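PDB 4G6T: type III chaperone protein ShcA from Pseudomonas syringae pv. tomato, which probably serves as a secretion chaperone of the CesT family, binding a type III effector protein before its export. Local coordinates for residues R18-Q23 and T110-M115; Y95-S100 and L119-G124. All blocks are in the same frame, centred on the assembly; numbering follows the deposited sequence.

Contact 1: R18-Q23 and T110-M115; sequences RSLEMQ and TLKREM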
loop_
_atom_site.group_PDB
_atom_site.type_symbol
_atom_site.label_atom_id
_atom_site.label_comp_id
_atom_site.label_asym_id
_atom_site.label_seq_id
_atom_site.Cartn_x
_atom_site.Cartn_y
_atom_site.Cartn_z
ATOM N N ARG A 18 -7.609 10.762 -8.831
ATOM C CA ARG A 18 -8.647 11.661 -9.401
ATOM C C ARG A 18 -10.001 11.375 -8.785
ATOM O O ARG A 18 -10.805 12.289 -8.536
ATOM C CB ARG A 18 -8.739 11.474 -10.914
ATOM C CG ARG A 18 -7.631 12.155 -11.697
ATOM C CD ARG A 18 -7.752 11.824 -13.177
ATOM N NE ARG A 18 -6.620 12.346 -13.920
ATOM C CZ ARG A 18 -6.519 12.411 -15.251
ATOM N NH1 ARG A 18 -7.481 11.986 -16.077
ATOM N NH2 ARG A 18 -5.425 12.931 -15.763
ATOM N N SER A 19 -10.268 10.103 -8.540
ATOM C CA SER A 19 -11.520 9.688 -7.908
ATOM C C SER A 19 -11.584 10.221 -6.460
ATOM O O SER A 19 -12.638 10.630 -6.001
ATOM C CB SER A 19 -11.627 8.168 -7.871
ATOM O OG SER A 19 -12.966 7.780 -7.633
ATOM N N LEU A 20 -10.459 10.141 -5.764
ATOM C CA LEU A 20 -10.307 10.553 -4.353
ATOM C C LEU A 20 -10.304 12.095 -4.253
ATOM O O LEU A 20 -10.247 12.659 -3.155
ATOM C CB LEU A 20 -9.012 9.970 -3.762
ATOM C CG LEU A 20 -9.209 8.679 -2.931
ATOM C CD1 LEU A 20 -9.971 7.588 -3.670
ATOM C CD2 LEU A 20 -7.819 8.239 -2.496
ATOM N N GLU A 21 -10.340 12.752 -5.419
ATOM C CA GLU A 21 -10.192 14.205 -5.604
ATOM C C GLU A 21 -9.019 14.793 -4.840
ATOM O O GLU A 21 -9.187 15.674 -4.014
ATOM C CB GLU A 21 -11.502 14.922 -5.223
ATOM C CG GLU A 21 -12.684 14.456 -6.059
ATOM C CD GLU A 21 -14.006 15.061 -5.623
ATOM O OE1 GLU A 21 -14.107 15.580 -4.487
ATOM O OE2 GLU A 21 -14.952 15.010 -6.430
ATOM N N MET A 22 -7.821 14.306 -5.114
ATOM C CA MET A 22 -6.651 14.692 -4.369
ATOM C C MET A 22 -5.445 14.867 -5.251
ATOM O O MET A 22 -5.355 14.364 -6.403
ATOM C CB MET A 22 -6.319 13.685 -3.239
ATOM C CG MET A 22 -5.753 12.376 -3.763
ATOM S SD MET A 22 -5.538 11.077 -2.500
ATOM C CE MET A 22 -4.027 11.551 -1.755
ATOM N N GLN A 23 -4.481 15.555 -4.705
ATOM C CA GLN A 23 -3.222 15.695 -5.334
ATOM C C GLN A 23 -2.733 14.288 -5.706
ATOM O O GLN A 23 -2.825 13.416 -4.874
ATOM C CB GLN A 23 -2.286 16.258 -4.296
ATOM C CG GLN A 23 -0.854 16.348 -4.700
ATOM C CD GLN A 23 -0.012 16.833 -3.539
ATOM O OE1 GLN A 23 -0.454 17.669 -2.734
ATOM N NE2 GLN A 23 1.196 16.297 -3.427
ATOM N N THR A 110 -12.154 -1.835 -7.761
ATOM C CA THR A 110 -11.506 -3.017 -7.104
ATOM C C THR A 110 -10.452 -2.572 -6.143
ATOM O O THR A 110 -10.370 -3.079 -5.010
ATOM C CB THR A 110 -10.962 -4.033 -8.119
ATOM O OG1 THR A 110 -12.096 -4.572 -8.811
ATOM C CG2 THR A 110 -10.233 -5.146 -7.431
ATOM N N LEU A 111 -9.601 -1.634 -6.529
ATOM C CA LEU A 111 -8.616 -1.136 -5.631
ATOM C C LEU A 111 -9.267 -0.530 -4.377
ATOM O O LEU A 111 -8.783 -0.713 -3.242
ATOM C CB LEU A 111 -7.673 -0.135 -6.340
ATOM C CG LEU A 111 -6.596 0.547 -5.507
ATOM C CD1 LEU A 111 -5.631 -0.409 -4.821
ATOM C CD2 LEU A 111 -5.763 1.492 -6.369
ATOM N N LYS A 112 -10.298 0.289 -4.572
ATOM C CA LYS A 112 -11.037 0.903 -3.433
ATOM C C LYS A 112 -11.575 -0.177 -2.501
ATOM O O LYS A 112 -11.329 -0.101 -1.274
ATOM C CB LYS A 112 -12.180 1.791 -3.918
ATOM C CG LYS A 112 -11.714 3.071 -4.582
ATOM C CD LYS A 112 -12.918 3.898 -4.980
ATOM C CE LYS A 112 -12.421 5.224 -5.512
ATOM N NZ LYS A 112 -13.609 6.074 -5.659
ATOM N N ARG A 113 -12.250 -1.161 -3.068
ATOM C CA ARG A 113 -12.870 -2.242 -2.282
ATOM C C ARG A 113 -11.810 -3.032 -1.515
ATOM O O ARG A 113 -11.965 -3.344 -0.285
ATOM C CB ARG A 113 -13.640 -3.174 -3.194
ATOM C CG ARG A 113 -14.398 -4.276 -2.469
ATOM C CD ARG A 113 -15.276 -5.105 -3.394
ATOM N NE ARG A 113 -14.527 -5.731 -4.493
ATOM C CZ ARG A 113 -14.509 -5.296 -5.759
ATOM N NH1 ARG A 113 -15.180 -4.208 -6.168
ATOM N NH2 ARG A 113 -13.806 -5.965 -6.635
ATOM N N GLU A 114 -10.720 -3.374 -2.151
ATOM C CA GLU A 114 -9.697 -4.126 -1.523
ATOM C C GLU A 114 -8.936 -3.334 -0.457
ATOM O O GLU A 114 -8.548 -3.890 0.572
ATOM C CB GLU A 114 -8.713 -4.748 -2.506
ATOM C CG GLU A 114 -9.411 -5.746 -3.435
ATOM C CD GLU A 114 -9.708 -7.076 -2.783
ATOM O OE1 GLU A 114 -9.338 -7.357 -1.599
ATOM O OE2 GLU A 114 -10.378 -7.860 -3.495
ATOM N N MET A 115 -8.742 -2.031 -0.665
ATOM C CA MET A 115 -8.103 -1.219 0.365
ATOM C C MET A 115 -9.011 -1.151 1.577
ATOM O O MET A 115 -8.507 -1.292 2.676
ATOM C CB MET A 115 -7.858 0.150 -0.220
ATOM C CG MET A 115 -6.596 0.174 -0.990
ATOM S SD MET A 115 -6.207 1.823 -1.652
ATOM C CE MET A 115 -6.403 2.659 -0.026
#
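Ser19 and Lys112 meet through a single polar bond: the ammonium NZ of Lys112 donates to Ser19 OG over 2.7 Å. With chi1 at -163°, Ser19 OG stands opposite its own backbone N, on the side facing the lysine. The lysine chain is stretched out beyond CG, which carries its charge across the gap from helix 108-127. Between backbones whose nearest CA atoms, those of Leu20 and Lys112, are 9.7 Å apart, a short serine needs a long partner, and the extended lysine spans the distance.

The last turn of helix 8-19 closes in a Schellman motif, with Glu21 taking up positive phi (47°), a turn that leads the chain out of the helix close to where Ser19 receives the lysine.

Apolar contact accompanies the polar one. Leu20 CD1 touches Lys112 CE at 3.9 Å, the two side chains running alongside each other and pointing opposite ways, and the Lys112 side chain also touches Phe16. Leu20 and Lys112 both pack against apolar side chains of a different protein in the assembly, probably the bound effector.

Contact 2: Y95-S100 and L119-G124; sequences YHAYQS and LEWMRG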
loop_
_atom_site.group_PDB
_atom_site.type_symbol
_atom_site.label_atom_id
_atom_site.label_comp_id
_atom_site.label_asym_id
_atom_site.label_seq_id
_atom_site.Cartn_x
_atom_site.Cartn_y
_atom_site.Cartn_z
ATOM N N TYR A 95 4.265 -7.561 12.308
ATOM C CA TYR A 95 3.198 -8.276 11.589
ATOM C C TYR A 95 2.685 -7.383 10.468
ATOM O O TYR A 95 2.383 -6.180 10.660
ATOM C CB TYR A 95 2.082 -8.711 12.471
ATOM C CG TYR A 95 2.491 -9.742 13.493
ATOM C CD1 TYR A 95 2.750 -11.038 13.116
ATOM C CD2 TYR A 95 2.606 -9.413 14.809
ATOM C CE1 TYR A 95 3.111 -11.999 14.043
ATOM C CE2 TYR A 95 2.940 -10.385 15.753
ATOM C CZ TYR A 95 3.194 -11.664 15.346
ATOM O OH TYR A 95 3.546 -12.638 16.285
ATOM N N HIS A 96 2.532 -8.000 9.308
ATOM C CA HIS A 96 2.038 -7.351 8.088
ATOM C C HIS A 96 0.758 -7.954 7.635
ATOM O O HIS A 96 0.690 -9.201 7.533
ATOM C CB HIS A 96 3.034 -7.427 6.961
ATOM C CG HIS A 96 4.311 -6.668 7.229
ATOM N ND1 HIS A 96 4.796 -5.667 6.425
ATOM C CD2 HIS A 96 5.176 -6.782 8.267
ATOM C CE1 HIS A 96 5.940 -5.163 6.978
ATOM N NE2 HIS A 96 6.193 -5.859 8.079
ATOM N N ALA A 97 -0.232 -7.140 7.259
ATOM C CA ALA A 97 -1.430 -7.569 6.558
ATOM C C ALA A 97 -1.193 -7.298 5.052
ATOM O O ALA A 97 -0.413 -6.430 4.671
ATOM C CB ALA A 97 -2.639 -6.837 7.037
ATOM N N TYR A 98 -1.776 -8.136 4.188
ATOM C CA TYR A 98 -1.502 -7.980 2.761
ATOM C C TYR A 98 -2.681 -8.458 1.921
ATOM O O TYR A 98 -3.508 -9.345 2.338
ATOM C CB TYR A 98 -0.214 -8.679 2.335
ATOM C CG TYR A 98 -0.345 -10.187 2.484
ATOM C CD1 TYR A 98 -0.752 -10.942 1.383
ATOM C CD2 TYR A 98 0.015 -10.814 3.627
ATOM C CE1 TYR A 98 -0.805 -12.325 1.470
ATOM C CE2 TYR A 98 -0.101 -12.215 3.735
ATOM C CZ TYR A 98 -0.526 -12.942 2.629
ATOM O OH TYR A 98 -0.710 -14.313 2.720
ATOM N N GLN A 99 -2.814 -7.873 0.736
ATOM C CA GLN A 99 -3.741 -8.376 -0.298
ATOM C C GLN A 99 -3.026 -8.196 -1.606
ATOM O O GLN A 99 -2.300 -7.220 -1.798
ATOM C CB GLN A 99 -5.046 -7.651 -0.282
ATOM C CG GLN A 99 -6.064 -8.000 -1.377
ATOM C CD GLN A 99 -6.481 -9.463 -1.370
ATOM O OE1 GLN A 99 -5.660 -10.354 -1.528
ATOM N NE2 GLN A 99 -7.704 -9.671 -1.039
ATOM N N SER A 100 -3.157 -9.135 -2.520
ATOM C CA SER A 100 -2.584 -9.014 -3.851
ATOM C C SER A 100 -3.693 -8.941 -4.846
ATOM O O SER A 100 -4.709 -9.634 -4.751
ATOM C CB SER A 100 -1.676 -10.193 -4.194
ATOM O OG SER A 100 -1.245 -10.106 -5.534
ATOM N N LEU A 119 -8.130 -2.440 5.358
ATOM C CA LEU A 119 -8.214 -1.560 6.511
ATOM C C LEU A 119 -9.083 -2.138 7.581
ATOM O O LEU A 119 -8.712 -1.993 8.776
ATOM C CB LEU A 119 -8.702 -0.157 6.076
ATOM C CG LEU A 119 -7.634 0.613 5.296
ATOM C CD1 LEU A 119 -8.283 1.724 4.430
ATOM C CD2 LEU A 119 -6.470 1.148 6.094
ATOM N N GLU A 120 -10.229 -2.669 7.210
ATOM C CA GLU A 120 -11.135 -3.220 8.234
ATOM C C GLU A 120 -10.512 -4.469 8.887
ATOM O O GLU A 120 -10.693 -4.693 10.113
ATOM C CB GLU A 120 -12.497 -3.407 7.726
ATOM C CG GLU A 120 -13.214 -2.066 7.318
ATOM C CD GLU A 120 -13.016 -0.915 8.340
ATOM O OE1 GLU A 120 -13.437 -1.076 9.503
ATOM O OE2 GLU A 120 -12.368 0.109 8.049
ATOM N N TRP A 121 -9.770 -5.270 8.136
ATOM C CA TRP A 121 -8.991 -6.391 8.680
ATOM C C TRP A 121 -7.976 -5.927 9.677
ATOM O O TRP A 121 -7.885 -6.461 10.806
ATOM C CB TRP A 121 -8.337 -7.127 7.477
ATOM C CG TRP A 121 -7.330 -8.221 7.713
ATOM C CD1 TRP A 121 -5.969 -8.189 7.503
ATOM C CD2 TRP A 121 -7.613 -9.588 8.094
ATOM N NE1 TRP A 121 -5.426 -9.451 7.681
ATOM C CE2 TRP A 121 -6.394 -10.293 8.018
ATOM C CE3 TRP A 121 -8.782 -10.259 8.398
ATOM C CZ2 TRP A 121 -6.332 -11.676 8.331
ATOM C CZ3 TRP A 121 -8.710 -11.613 8.712
ATOM C CH2 TRP A 121 -7.490 -12.264 8.704
ATOM N N MET A 122 -7.212 -4.880 9.350
ATOM C CA MET A 122 -6.258 -4.235 10.253
ATOM C C MET A 122 -6.977 -3.752 11.509
ATOM O O MET A 122 -6.480 -3.954 12.608
ATOM C CB MET A 122 -5.575 -3.098 9.505
ATOM C CG MET A 122 -4.606 -3.634 8.449
ATOM S SD MET A 122 -4.117 -2.415 7.233
ATOM C CE MET A 122 -3.115 -1.308 8.308
ATOM N N ARG A 123 -8.114 -3.137 11.326
ATOM C CA ARG A 123 -8.864 -2.577 12.472
ATOM C C ARG A 123 -9.228 -3.722 13.415
ATOM O O ARG A 123 -9.028 -3.605 14.635
ATOM C CB ARG A 123 -10.085 -1.821 12.012
ATOM C CG ARG A 123 -10.779 -1.097 13.162
ATOM C CD ARG A 123 -12.066 -0.408 12.769
ATOM N NE ARG A 123 -11.945 0.304 11.506
ATOM C CZ ARG A 123 -11.331 1.470 11.298
ATOM N NH1 ARG A 123 -10.717 2.141 12.268
ATOM N NH2 ARG A 123 -11.303 1.952 10.067
ATOM N N GLY A 124 -9.726 -4.806 12.850
ATOM C CA GLY A 124 -10.165 -5.958 13.690
ATOM C C GLY A 124 -9.021 -6.498 14.476
ATOM O O GLY A 124 -9.147 -6.795 15.707
#
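Trp121 and Met122 of helix 108-127 both converge on one methyl group, Ala97 CB of strand 95-102. Just ahead of them in the helix, Leu119 leans on Phe41 and Leu43 of strand 41-48, so the helix lies across several strands of the antiparallel sheet. Glu120 follows on a more polar side, and its OE2 also bonds an aromatic side chain of the different protein in the assembly.

In Trp121, chi1 of 172° carries the indole toward the strand, and chi2 of -108° turns its CD1/NE1 edge to Ala97. The ring's edge, not its face, receives the methyl: CD1 lies 3.6 Å from Ala97 CB, close to the indole plane. The neighbouring NE1 donates to Gly85 O, fixing the ring's rotation, and Trp125 meets it edge-to-face. Met122 adds its CG, 4.0 Å from Ala97 CB, and also packs on Phe41. Arg123 turns back to Glu120 in a side-on salt bridge, NE to OE1 at 2.9 Å and NH2 to OE2.

Alanine's small size lets helix and strand come near: the CA atoms of Ala97 and Met122 are 6.9 Å apart. Between these two segments the touching groups are apolar, so their cohesion probably rests on close packing and burial, with the indole N-H satisfied by a backbone carbonyl.

Both contacts use helix 108-127, contact 1 its first turns and contact 2 a later part, with centres about 17 Å apart. Along the chain the segments alternate, 18-23, 95-100, 110-115, 119-124. The C-terminal helix thereby meets both an N-terminal helix and a strand of the five-stranded antiparallel sheet. The two sites also touch directly, through a probable hydrogen bond of 2.9 Å between Glu114 OE1 and Gln99 NE2. Contact 2 is buried near the centre of the fold, about 7 Å from the chain's centre; contact 1 is partly buried, about 13 Å from it. A different protein in the assembly reaches residues of both, consistent with a chaperone surface built on this helix-and-sheet framework.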